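Local atomic coordinates of DotU family type IV/VI secretion system protein (Acinetobacter baumannii, PDB entry 6Y4R), a protein that is a component of the type VI secretion system, probably part of its membrane complex, represented here by its cytoplasmic domain. Residues L8-I18 with A58-I66; L119-L130 with V149-K160. All coordinates share one frame; numbering follows the deposited sequence.

Contact 1: L8-I18 with A58-I66; sequences LHDGFYLIFLI and AKYAFCALI
Phe62 meets Gly11, Phe12 and Ile15 in the centre of this buried helix-helix contact. Helices 9-18 and 58-66 run nearly parallel, at 16°, with their axes 10.9 Å apart at closest approach.

The aromatic part is a pair of phenylalanines. Their ring centroids are 5.7 Å apart and the planes meet obliquely at 54°. Phe62 CG stands anti to its backbone N (chi1 174°), which carries the ring across to helix 9-18. Its edge reaches the backbone there: Gly11 O lies in the plane of the ring, 3.6 Å from Phe62 CZ. Gly11 has no side chain to stand between the ring and the backbone.

Aliphatic side chains pack round the rings and beyond them. Ile15 CG1 packs 3.8 Å from Phe62 CE1. Ile15 CD1 touches both Leu65 (CG, 3.9 Å) and Ile66 (CB, 3.6 Å). Leu65 CD2 comes in near the plane of the Phe12 ring, at its edge, 3.9 Å from Phe12 CE1. Leu8 and Ala58 meet at one end, Ile18 and Ile66 at the other.

All the touching side chains are hydrocarbon, so the two helices are held here mainly by apolar packing, with the Gly11 carbonyl at the Phe62 edge, in the core of the all-helical DotU domain.

Contact 2: L119-L130 with V149-K160; sequences LAALEVFHYCLL and VARVGDEIDYLK
Ile156 and His126 interlock across helices 119-130 and 149-159. The Ile156 side chain sits among Leu119, Leu122, Glu123 and His126. Its CD1 is 3.7 Å from His126 CB, and its CG2 is 3.8 Å from Leu119 CD1. His126 turns CG away from its own backbone N (chi1 173°), which aims the ring at helix 149-159, where it packs among Val149, Val152, Gly153 and Ile156. His126 NE2 lies 3.5 Å from Gly153 CA. Val149 O meets the ring edge in plane, 3.6 Å from His126 CD2. Near the C terminus an extended Lys160 reaches back to Glu123, forming a long salt bridge (Glu123 OE2 to Lys160 NZ, 3.5 Å).

The two insertions are reciprocal knobs-into-holes packing in an antiparallel helix pair, with directions 148° apart. Leu122 CD1 against Val152 CG1, at 3.8 Å, adds to the buried side. Leu129 CB and Leu130 CD2 each touch a different methyl of Val149.

Leu130 also backs the ring: its CG lies above one face of His126, toward the rim. Val149 O is itself the acceptor of the helical bond from Gly153 N, which helps fix its place at the ring edge. Leu108 on helix 100-114 packs on Leu122, and Arg112 of that helix forms a salt bridge with Glu155.

In the fold
From the N terminus, helix 9-19 comes early, and the chain then passes through helix 27-47 before helix 52-71 closes contact 1. Phe41 and Ile34 of the intervening helix pack on Ala58 and Leu14. The chain next runs through helices 79-85, 90-95 and 100-114. Contact 2 then opens at 119-130 and closes a shorter excursion with the last helix, 143-159. The two contacts follow in series, neither nested nor crossed, with centres about 16 Å apart. Helix 119-130 joins them: Tyr127 meets Phe12 edge-to-face, Cys128 packs on Leu65, and Phe125 on Ala61. It thus ties helices 9-19 and 52-71 to the C-terminal helix 143-159.

Contact 1: L8-I18 with A58-I66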
loop_
_atom_site.group_PDB
_atom_site.type_symbol
_atom_site.label_atom_id
_atom_site.label_comp_id
_atom_site.label_asym_id
_atom_site.label_seq_id
_atom_site.Cartn_x
_atom_site.Cartn_y
_atom_site.Cartn_z
ATOM N N LEU A 8 -6.944 -3.996 -6.970
ATOM C CA LEU A 8 -6.869 -2.929 -5.978
ATOM C C LEU A 8 -7.252 -1.571 -6.555
ATOM O O LEU A 8 -7.048 -0.543 -5.887
ATOM C CB LEU A 8 -5.449 -2.862 -5.410
ATOM C CG LEU A 8 -4.956 -3.996 -4.540
ATOM C CD1 LEU A 8 -3.453 -3.827 -4.393
ATOM C CD2 LEU A 8 -5.657 -3.917 -3.191
ATOM N N HIS A 9 -7.819 -1.552 -7.767
ATOM C CA HIS A 9 -8.161 -0.287 -8.421
ATOM C C HIS A 9 -9.126 0.533 -7.571
ATOM O O HIS A 9 -8.991 1.759 -7.479
ATOM C CB HIS A 9 -8.778 -0.578 -9.800
ATOM C CG HIS A 9 -9.263 0.620 -10.542
ATOM N ND1 HIS A 9 -10.561 0.744 -10.972
ATOM C CD2 HIS A 9 -8.620 1.724 -10.996
ATOM C CE1 HIS A 9 -10.709 1.888 -11.632
ATOM N NE2 HIS A 9 -9.544 2.510 -11.659
ATOM N N ASP A 10 -10.108 -0.123 -6.938
ATOM C CA ASP A 10 -11.058 0.611 -6.097
ATOM C C ASP A 10 -10.396 1.143 -4.825
ATOM O O ASP A 10 -10.703 2.257 -4.382
ATOM C CB ASP A 10 -12.248 -0.280 -5.732
ATOM C CG ASP A 10 -13.232 -0.480 -6.892
ATOM O OD1 ASP A 10 -13.148 0.252 -7.914
ATOM O OD2 ASP A 10 -14.114 -1.364 -6.767
ATOM N N GLY A 11 -9.489 0.361 -4.226
ATOM C CA GLY A 11 -8.814 0.801 -3.011
ATOM C C GLY A 11 -7.824 1.930 -3.247
ATOM O O GLY A 11 -7.730 2.863 -2.439
ATOM N N PHE A 12 -7.041 1.839 -4.335
ATOM C CA PHE A 12 -6.056 2.869 -4.648
ATOM C C PHE A 12 -6.708 4.212 -4.957
ATOM O O PHE A 12 -6.084 5.261 -4.764
ATOM C CB PHE A 12 -5.182 2.443 -5.839
ATOM C CG PHE A 12 -4.123 1.439 -5.495
ATOM C CD1 PHE A 12 -3.333 1.600 -4.364
ATOM C CD2 PHE A 12 -3.880 0.354 -6.323
ATOM C CE1 PHE A 12 -2.337 0.664 -4.032
ATOM C CE2 PHE A 12 -2.873 -0.591 -6.006
ATOM C CZ PHE A 12 -2.105 -0.430 -4.853
ATOM N N TYR A 13 -7.951 4.212 -5.454
ATOM C CA TYR A 13 -8.632 5.480 -5.746
ATOM C C TYR A 13 -8.903 6.278 -4.484
ATOM O O TYR A 13 -8.922 7.518 -4.515
ATOM C CB TYR A 13 -9.959 5.260 -6.449
ATOM C CG TYR A 13 -10.722 6.569 -6.679
ATOM C CD1 TYR A 13 -10.140 7.615 -7.396
ATOM C CD2 TYR A 13 -12.018 6.764 -6.176
ATOM C CE1 TYR A 13 -10.837 8.815 -7.617
ATOM C CE2 TYR A 13 -12.712 7.954 -6.383
ATOM C CZ TYR A 13 -12.125 8.970 -7.100
ATOM O OH TYR A 13 -12.892 10.112 -7.253
ATOM N N LEU A 14 -9.173 5.580 -3.377
ATOM C CA LEU A 14 -9.424 6.222 -2.090
ATOM C C LEU A 14 -8.127 6.694 -1.445
ATOM O O LEU A 14 -8.148 7.666 -0.682
ATOM C CB LEU A 14 -10.160 5.256 -1.156
ATOM C CG LEU A 14 -11.444 4.540 -1.610
ATOM C CD1 LEU A 14 -11.867 3.521 -0.575
ATOM C CD2 LEU A 14 -12.575 5.515 -1.846
ATOM N N ILE A 15 -7.000 6.030 -1.763
ATOM C CA ILE A 15 -5.672 6.565 -1.448
ATOM C C ILE A 15 -5.443 7.872 -2.186
ATOM O O ILE A 15 -4.865 8.821 -1.648
ATOM C CB ILE A 15 -4.567 5.579 -1.849
ATOM C CG1 ILE A 15 -4.734 4.197 -1.212
ATOM C CG2 ILE A 15 -3.211 6.195 -1.500
ATOM C CD1 ILE A 15 -4.115 4.067 0.096
ATOM N N PHE A 16 -5.806 7.894 -3.469
ATOM C CA PHE A 16 -5.613 9.076 -4.295
ATOM C C PHE A 16 -6.453 10.246 -3.796
ATOM O O PHE A 16 -6.007 11.396 -3.867
ATOM C CB PHE A 16 -5.936 8.731 -5.756
ATOM C CG PHE A 16 -5.206 9.581 -6.773
ATOM C CD1 PHE A 16 -3.883 9.956 -6.581
ATOM C CD2 PHE A 16 -5.857 10.007 -7.933
ATOM C CE1 PHE A 16 -3.220 10.745 -7.524
ATOM C CE2 PHE A 16 -5.202 10.801 -8.887
ATOM C CZ PHE A 16 -3.883 11.171 -8.681
ATOM N N LEU A 17 -7.662 9.979 -3.274
ATOM C CA LEU A 17 -8.525 11.067 -2.797
ATOM C C LEU A 17 -7.939 11.749 -1.569
ATOM O O LEU A 17 -7.984 12.980 -1.450
ATOM C CB LEU A 17 -9.929 10.570 -2.447
ATOM C CG LEU A 17 -10.896 10.147 -3.545
ATOM C CD1 LEU A 17 -12.131 9.494 -2.925
ATOM C CD2 LEU A 17 -11.275 11.327 -4.453
ATOM N N ILE A 18 -7.417 10.965 -0.633
ATOM C CA ILE A 18 -6.795 11.537 0.561
ATOM C C ILE A 18 -5.550 12.320 0.189
ATOM O O ILE A 18 -5.293 13.409 0.727
ATOM C CB ILE A 18 -6.498 10.438 1.598
ATOM C CG1 ILE A 18 -7.810 9.768 2.020
ATOM C CG2 ILE A 18 -5.689 10.989 2.762
ATOM C CD1 ILE A 18 -7.651 8.815 3.171
ATOM N N ALA A 58 0.342 -7.969 -1.311
ATOM C CA ALA A 58 -0.350 -6.826 -1.900
ATOM C C ALA A 58 -1.227 -6.130 -0.865
ATOM O O ALA A 58 -1.188 -4.903 -0.716
ATOM C CB ALA A 58 -1.181 -7.278 -3.099
ATOM N N LYS A 59 -1.997 -6.901 -0.108
ATOM C CA LYS A 59 -2.774 -6.303 0.966
ATOM C C LYS A 59 -1.882 -5.655 2.028
ATOM O O LYS A 59 -2.238 -4.608 2.584
ATOM C CB LYS A 59 -3.694 -7.357 1.580
ATOM C CG LYS A 59 -4.188 -6.999 2.955
ATOM C CD LYS A 59 -5.565 -7.561 3.210
ATOM C CE LYS A 59 -5.522 -8.962 3.764
ATOM N NZ LYS A 59 -6.853 -9.596 3.540
ATOM N N TYR A 60 -0.722 -6.256 2.330
ATOM C CA TYR A 60 0.173 -5.679 3.335
ATOM C C TYR A 60 0.683 -4.309 2.893
ATOM O O TYR A 60 0.715 -3.358 3.684
ATOM C CB TYR A 60 1.349 -6.634 3.603
ATOM C CG TYR A 60 2.360 -6.098 4.606
ATOM C CD1 TYR A 60 3.371 -5.216 4.211
ATOM C CD2 TYR A 60 2.292 -6.458 5.945
ATOM C CE1 TYR A 60 4.273 -4.703 5.127
ATOM C CE2 TYR A 60 3.193 -5.962 6.870
ATOM C CZ TYR A 60 4.183 -5.087 6.462
ATOM O OH TYR A 60 5.078 -4.599 7.397
ATOM N N ALA A 61 1.102 -4.205 1.628
ATOM C CA ALA A 61 1.602 -2.952 1.080
ATOM C C ALA A 61 0.515 -1.894 1.065
ATOM O O ALA A 61 0.781 -0.718 1.344
ATOM C CB ALA A 61 2.141 -3.175 -0.338
ATOM N N PHE A 62 -0.710 -2.279 0.704
ATOM C CA PHE A 62 -1.789 -1.298 0.657
ATOM C C PHE A 62 -2.120 -0.784 2.054
ATOM O O PHE A 62 -2.449 0.392 2.225
ATOM C CB PHE A 62 -3.026 -1.903 0.000
ATOM C CG PHE A 62 -4.237 -1.012 0.035
ATOM C CD1 PHE A 62 -4.573 -0.256 -1.074
ATOM C CD2 PHE A 62 -5.054 -0.939 1.164
ATOM C CE1 PHE A 62 -5.697 0.571 -1.058
ATOM C CE2 PHE A 62 -6.178 -0.105 1.190
ATOM C CZ PHE A 62 -6.498 0.641 0.079
ATOM N N CYS A 63 -2.073 -1.659 3.060
ATOM C CA CYS A 63 -2.343 -1.230 4.428
ATOM C C CYS A 63 -1.219 -0.352 4.972
ATOM O O CYS A 63 -1.477 0.657 5.641
ATOM C CB CYS A 63 -2.579 -2.449 5.315
ATOM S SG CYS A 63 -4.139 -3.318 4.923
ATOM N N ALA A 64 0.037 -0.706 4.696
ATOM C CA ALA A 64 1.128 0.184 5.079
ATOM C C ALA A 64 0.966 1.558 4.426
ATOM O O ALA A 64 1.262 2.586 5.047
ATOM C CB ALA A 64 2.478 -0.449 4.729
ATOM N N LEU A 65 0.466 1.593 3.188
ATOM C CA LEU A 65 0.367 2.832 2.411
ATOM C C LEU A 65 -0.800 3.707 2.859
ATOM O O LEU A 65 -0.660 4.932 2.956
ATOM C CB LEU A 65 0.259 2.498 0.923
ATOM C CG LEU A 65 -0.267 3.521 -0.073
ATOM C CD1 LEU A 65 0.730 4.636 -0.294
ATOM C CD2 LEU A 65 -0.564 2.818 -1.373
ATOM N N ILE A 66 -1.978 3.106 3.065
ATOM C CA ILE A 66 -3.136 3.859 3.556
ATOM C C ILE A 66 -2.879 4.383 4.965
ATOM O O ILE A 66 -3.286 5.503 5.299
ATOM C CB ILE A 66 -4.411 2.993 3.500
ATOM C CG1 ILE A 66 -5.644 3.800 3.906
ATOM C CG2 ILE A 66 -4.285 1.754 4.390
ATOM C CD1 ILE A 66 -5.868 5.007 3.076
#

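Contact 2: L119-L130 with V149-K160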
loop_
_atom_site.group_PDB
_atom_site.type_symbol
_atom_site.label_atom_id
_atom_site.label_comp_id
_atom_site.label_asym_id
_atom_site.label_seq_id
_atom_site.Cartn_x
_atom_site.Cartn_y
_atom_site.Cartn_z
ATOM N N LEU A 119 6.222 -10.926 -10.006
ATOM C CA LEU A 119 6.133 -9.602 -10.615
ATOM C C LEU A 119 4.777 -8.957 -10.398
ATOM O O LEU A 119 4.678 -7.725 -10.413
ATOM C CB LEU A 119 6.440 -9.697 -12.108
ATOM C CG LEU A 119 6.043 -8.559 -13.054
ATOM C CD1 LEU A 119 6.936 -7.366 -12.886
ATOM C CD2 LEU A 119 6.115 -9.053 -14.499
ATOM N N ALA A 120 3.720 -9.754 -10.226
ATOM C CA ALA A 120 2.421 -9.164 -9.900
ATOM C C ALA A 120 2.473 -8.481 -8.540
ATOM O O ALA A 120 1.983 -7.361 -8.378
ATOM C CB ALA A 120 1.308 -10.215 -9.942
ATOM N N ALA A 121 3.076 -9.140 -7.547
ATOM C CA ALA A 121 3.251 -8.492 -6.250
ATOM C C ALA A 121 4.154 -7.269 -6.358
ATOM O O ALA A 121 3.881 -6.232 -5.744
ATOM C CB ALA A 121 3.845 -9.476 -5.239
ATOM N N LEU A 122 5.205 -7.351 -7.176
ATOM C CA LEU A 122 6.191 -6.274 -7.186
ATOM C C LEU A 122 5.650 -5.029 -7.873
ATOM O O LEU A 122 6.040 -3.914 -7.516
ATOM C CB LEU A 122 7.511 -6.768 -7.800
ATOM C CG LEU A 122 8.649 -5.801 -8.135
ATOM C CD1 LEU A 122 9.350 -5.395 -6.849
ATOM C CD2 LEU A 122 9.627 -6.490 -9.042
ATOM N N GLU A 123 4.725 -5.196 -8.822
ATOM C CA GLU A 123 4.046 -4.054 -9.435
ATOM C C GLU A 123 3.221 -3.263 -8.419
ATOM O O GLU A 123 3.088 -2.039 -8.537
ATOM C CB GLU A 123 3.137 -4.550 -10.554
ATOM C CG GLU A 123 3.744 -4.569 -11.945
ATOM C CD GLU A 123 3.036 -5.559 -12.860
ATOM O OE1 GLU A 123 2.163 -6.284 -12.348
ATOM O OE2 GLU A 123 3.253 -5.541 -14.101
ATOM N N VAL A 124 2.632 -3.956 -7.437
ATOM C CA VAL A 124 1.898 -3.310 -6.345
ATOM C C VAL A 124 2.850 -2.520 -5.444
ATOM O O VAL A 124 2.572 -1.368 -5.086
ATOM C CB VAL A 124 1.083 -4.359 -5.550
ATOM C CG1 VAL A 124 0.549 -3.788 -4.250
ATOM C CG2 VAL A 124 -0.081 -4.894 -6.382
ATOM N N PHE A 125 3.977 -3.131 -5.041
ATOM C CA PHE A 125 4.895 -2.414 -4.157
ATOM C C PHE A 125 5.491 -1.185 -4.826
ATOM O O PHE A 125 5.737 -0.181 -4.148
ATOM C CB PHE A 125 6.025 -3.315 -3.678
ATOM C CG PHE A 125 5.692 -4.118 -2.448
ATOM C CD1 PHE A 125 4.714 -5.088 -2.477
ATOM C CD2 PHE A 125 6.361 -3.890 -1.249
ATOM C CE1 PHE A 125 4.425 -5.828 -1.336
ATOM C CE2 PHE A 125 6.060 -4.615 -0.120
ATOM C CZ PHE A 125 5.098 -5.586 -0.167
ATOM N N HIS A 126 5.744 -1.246 -6.142
ATOM C CA HIS A 126 6.197 -0.068 -6.884
ATOM C C HIS A 126 5.120 1.008 -6.929
ATOM O O HIS A 126 5.408 2.197 -6.739
ATOM C CB HIS A 126 6.606 -0.483 -8.302
ATOM C CG HIS A 126 6.942 0.658 -9.215
ATOM N ND1 HIS A 126 6.134 1.021 -10.270
ATOM C CD2 HIS A 126 8.016 1.484 -9.264
ATOM C CE1 HIS A 126 6.688 2.035 -10.919
ATOM N NE2 HIS A 126 7.829 2.340 -10.326
ATOM N N TYR A 127 3.869 0.606 -7.162
ATOM C CA TYR A 127 2.768 1.564 -7.260
ATOM C C TYR A 127 2.455 2.233 -5.927
ATOM O O TYR A 127 2.038 3.393 -5.905
ATOM C CB TYR A 127 1.536 0.860 -7.832
ATOM C CG TYR A 127 0.463 1.801 -8.285
ATOM C CD1 TYR A 127 0.697 2.696 -9.311
ATOM C CD2 TYR A 127 -0.801 1.754 -7.735
ATOM C CE1 TYR A 127 -0.294 3.571 -9.738
ATOM C CE2 TYR A 127 -1.809 2.617 -8.160
ATOM C CZ TYR A 127 -1.547 3.520 -9.162
ATOM O OH TYR A 127 -2.532 4.377 -9.594
ATOM N N CYS A 128 2.633 1.533 -4.813
ATOM C CA CYS A 128 2.533 2.192 -3.516
ATOM C C CYS A 128 3.649 3.221 -3.353
ATOM O O CYS A 128 3.465 4.251 -2.694
ATOM C CB CYS A 128 2.586 1.151 -2.406
ATOM S SG CYS A 128 1.159 0.038 -2.428
ATOM N N LEU A 129 4.832 2.944 -3.914
ATOM C CA LEU A 129 5.901 3.936 -3.859
ATOM C C LEU A 129 5.585 5.169 -4.717
ATOM O O LEU A 129 5.827 6.298 -4.271
ATOM C CB LEU A 129 7.240 3.298 -4.270
ATOM C CG LEU A 129 7.797 2.239 -3.302
ATOM C CD1 LEU A 129 8.868 1.353 -3.936
ATOM C CD2 LEU A 129 8.357 2.916 -2.056
ATOM N N LEU A 130 4.991 4.993 -5.919
ATOM C CA LEU A 130 4.601 6.170 -6.715
ATOM C C LEU A 130 3.440 6.952 -6.102
ATOM O O LEU A 130 3.320 8.154 -6.383
ATOM C CB LEU A 130 4.218 5.830 -8.166
ATOM C CG LEU A 130 5.063 5.021 -9.148
ATOM C CD1 LEU A 130 4.237 4.597 -10.378
ATOM C CD2 LEU A 130 6.218 5.883 -9.551
ATOM N N VAL A 149 12.782 4.083 -6.248
ATOM C CA VAL A 149 11.553 3.995 -7.025
ATOM C C VAL A 149 11.874 3.929 -8.507
ATOM O O VAL A 149 11.235 3.190 -9.261
ATOM C CB VAL A 149 10.636 5.188 -6.703
ATOM C CG1 VAL A 149 9.343 5.090 -7.503
ATOM C CG2 VAL A 149 10.343 5.239 -5.204
ATOM N N ALA A 150 12.889 4.681 -8.938
ATOM C CA ALA A 150 13.223 4.729 -10.352
ATOM C C ALA A 150 13.660 3.371 -10.880
ATOM O O ALA A 150 13.247 2.964 -11.972
ATOM C CB ALA A 150 14.315 5.768 -10.586
ATOM N N ARG A 151 14.487 2.648 -10.119
ATOM C CA ARG A 151 15.046 1.388 -10.611
ATOM C C ARG A 151 14.142 0.192 -10.411
ATOM O O ARG A 151 14.183 -0.740 -11.222
ATOM C CB ARG A 151 16.370 1.068 -9.949
ATOM C CG ARG A 151 17.088 2.240 -9.417
ATOM C CD ARG A 151 18.245 1.831 -8.611
ATOM N NE ARG A 151 19.188 2.946 -8.469
ATOM C CZ ARG A 151 20.369 2.888 -7.867
ATOM N NH1 ARG A 151 20.782 1.754 -7.369
ATOM N NH2 ARG A 151 21.110 3.969 -7.813
ATOM N N VAL A 152 13.354 0.164 -9.341
ATOM C CA VAL A 152 12.336 -0.866 -9.285
ATOM C C VAL A 152 11.412 -0.711 -10.476
ATOM O O VAL A 152 10.980 -1.698 -11.082
ATOM C CB VAL A 152 11.577 -0.799 -7.952
ATOM C CG1 VAL A 152 10.534 -1.888 -7.872
ATOM C CG2 VAL A 152 12.539 -0.936 -6.801
ATOM N N GLY A 153 11.160 0.536 -10.872
ATOM C CA GLY A 153 10.394 0.791 -12.077
ATOM C C GLY A 153 11.096 0.295 -13.322
ATOM O O GLY A 153 10.453 -0.194 -14.258
ATOM N N ASP A 154 12.430 0.440 -13.356
ATOM C CA ASP A 154 13.223 -0.043 -14.482
ATOM C C ASP A 154 13.195 -1.558 -14.563
ATOM O O ASP A 154 13.102 -2.123 -15.660
ATOM C CB ASP A 154 14.690 0.392 -14.347
ATOM C CG ASP A 154 14.907 1.891 -14.553
ATOM O OD1 ASP A 154 14.142 2.525 -15.317
ATOM O OD2 ASP A 154 15.887 2.425 -13.974
ATOM N N GLU A 155 13.298 -2.233 -13.407
ATOM C CA GLU A 155 13.300 -3.698 -13.379
ATOM C C GLU A 155 11.964 -4.256 -13.841
ATOM O O GLU A 155 11.915 -5.286 -14.516
ATOM C CB GLU A 155 13.655 -4.204 -11.985
ATOM C CG GLU A 155 15.112 -4.055 -11.710
ATOM C CD GLU A 155 15.409 -3.621 -10.297
ATOM O OE1 GLU A 155 14.648 -3.974 -9.353
ATOM O OE2 GLU A 155 16.401 -2.872 -10.156
ATOM N N ILE A 156 10.870 -3.593 -13.484
ATOM C CA ILE A 156 9.574 -4.023 -13.981
ATOM C C ILE A 156 9.497 -3.837 -15.491
ATOM O O ILE A 156 9.011 -4.718 -16.208
ATOM C CB ILE A 156 8.449 -3.286 -13.244
ATOM C CG1 ILE A 156 8.497 -3.671 -11.758
ATOM C CG2 ILE A 156 7.119 -3.666 -13.866
ATOM C CD1 ILE A 156 7.468 -2.977 -10.923
ATOM N N ASP A 157 9.982 -2.694 -16.003
ATOM C CA ASP A 157 10.061 -2.519 -17.456
ATOM C C ASP A 157 10.929 -3.598 -18.091
ATOM O O ASP A 157 10.621 -4.090 -19.182
ATOM C CB ASP A 157 10.662 -1.158 -17.832
ATOM C CG ASP A 157 9.716 0.007 -17.631
ATOM O OD1 ASP A 157 8.473 -0.180 -17.647
ATOM O OD2 ASP A 157 10.235 1.141 -17.511
ATOM N N TYR A 158 12.024 -3.977 -17.417
ATOM C CA TYR A 158 12.939 -4.989 -17.941
ATOM C C TYR A 158 12.319 -6.381 -17.948
ATOM O O TYR A 158 12.570 -7.168 -18.870
ATOM C CB TYR A 158 14.246 -4.980 -17.134
ATOM C CG TYR A 158 15.243 -6.086 -17.464
ATOM C CD1 TYR A 158 16.368 -5.834 -18.226
ATOM C CD2 TYR A 158 15.062 -7.384 -17.002
ATOM C CE1 TYR A 158 17.285 -6.853 -18.520
ATOM C CE2 TYR A 158 15.967 -8.396 -17.289
ATOM C CZ TYR A 158 17.073 -8.130 -18.044
ATOM O OH TYR A 158 17.962 -9.158 -18.321
ATOM N N LEU A 159 11.532 -6.713 -16.923
ATOM C CA LEU A 159 10.975 -8.055 -16.818
ATOM C C LEU A 159 9.889 -8.322 -17.849
ATOM O O LEU A 159 9.478 -9.477 -17.999
ATOM C CB LEU A 159 10.441 -8.299 -15.399
ATOM C CG LEU A 159 11.536 -8.342 -14.336
ATOM C CD1 LEU A 159 10.956 -8.149 -12.934
ATOM C CD2 LEU A 159 12.278 -9.652 -14.478
ATOM N N LYS A 160 9.439 -7.298 -18.573
ATOM C CA LYS A 160 8.464 -7.458 -19.654
ATOM C C LYS A 160 9.143 -7.511 -21.046
ATOM O O LYS A 160 9.531 -6.489 -21.661
ATOM C CB LYS A 160 7.458 -6.325 -19.587
ATOM C CG LYS A 160 7.004 -5.992 -18.145
ATOM C CD LYS A 160 5.895 -4.967 -18.152
ATOM C CE LYS A 160 5.143 -4.887 -16.844
ATOM N NZ LYS A 160 4.270 -3.658 -16.878
#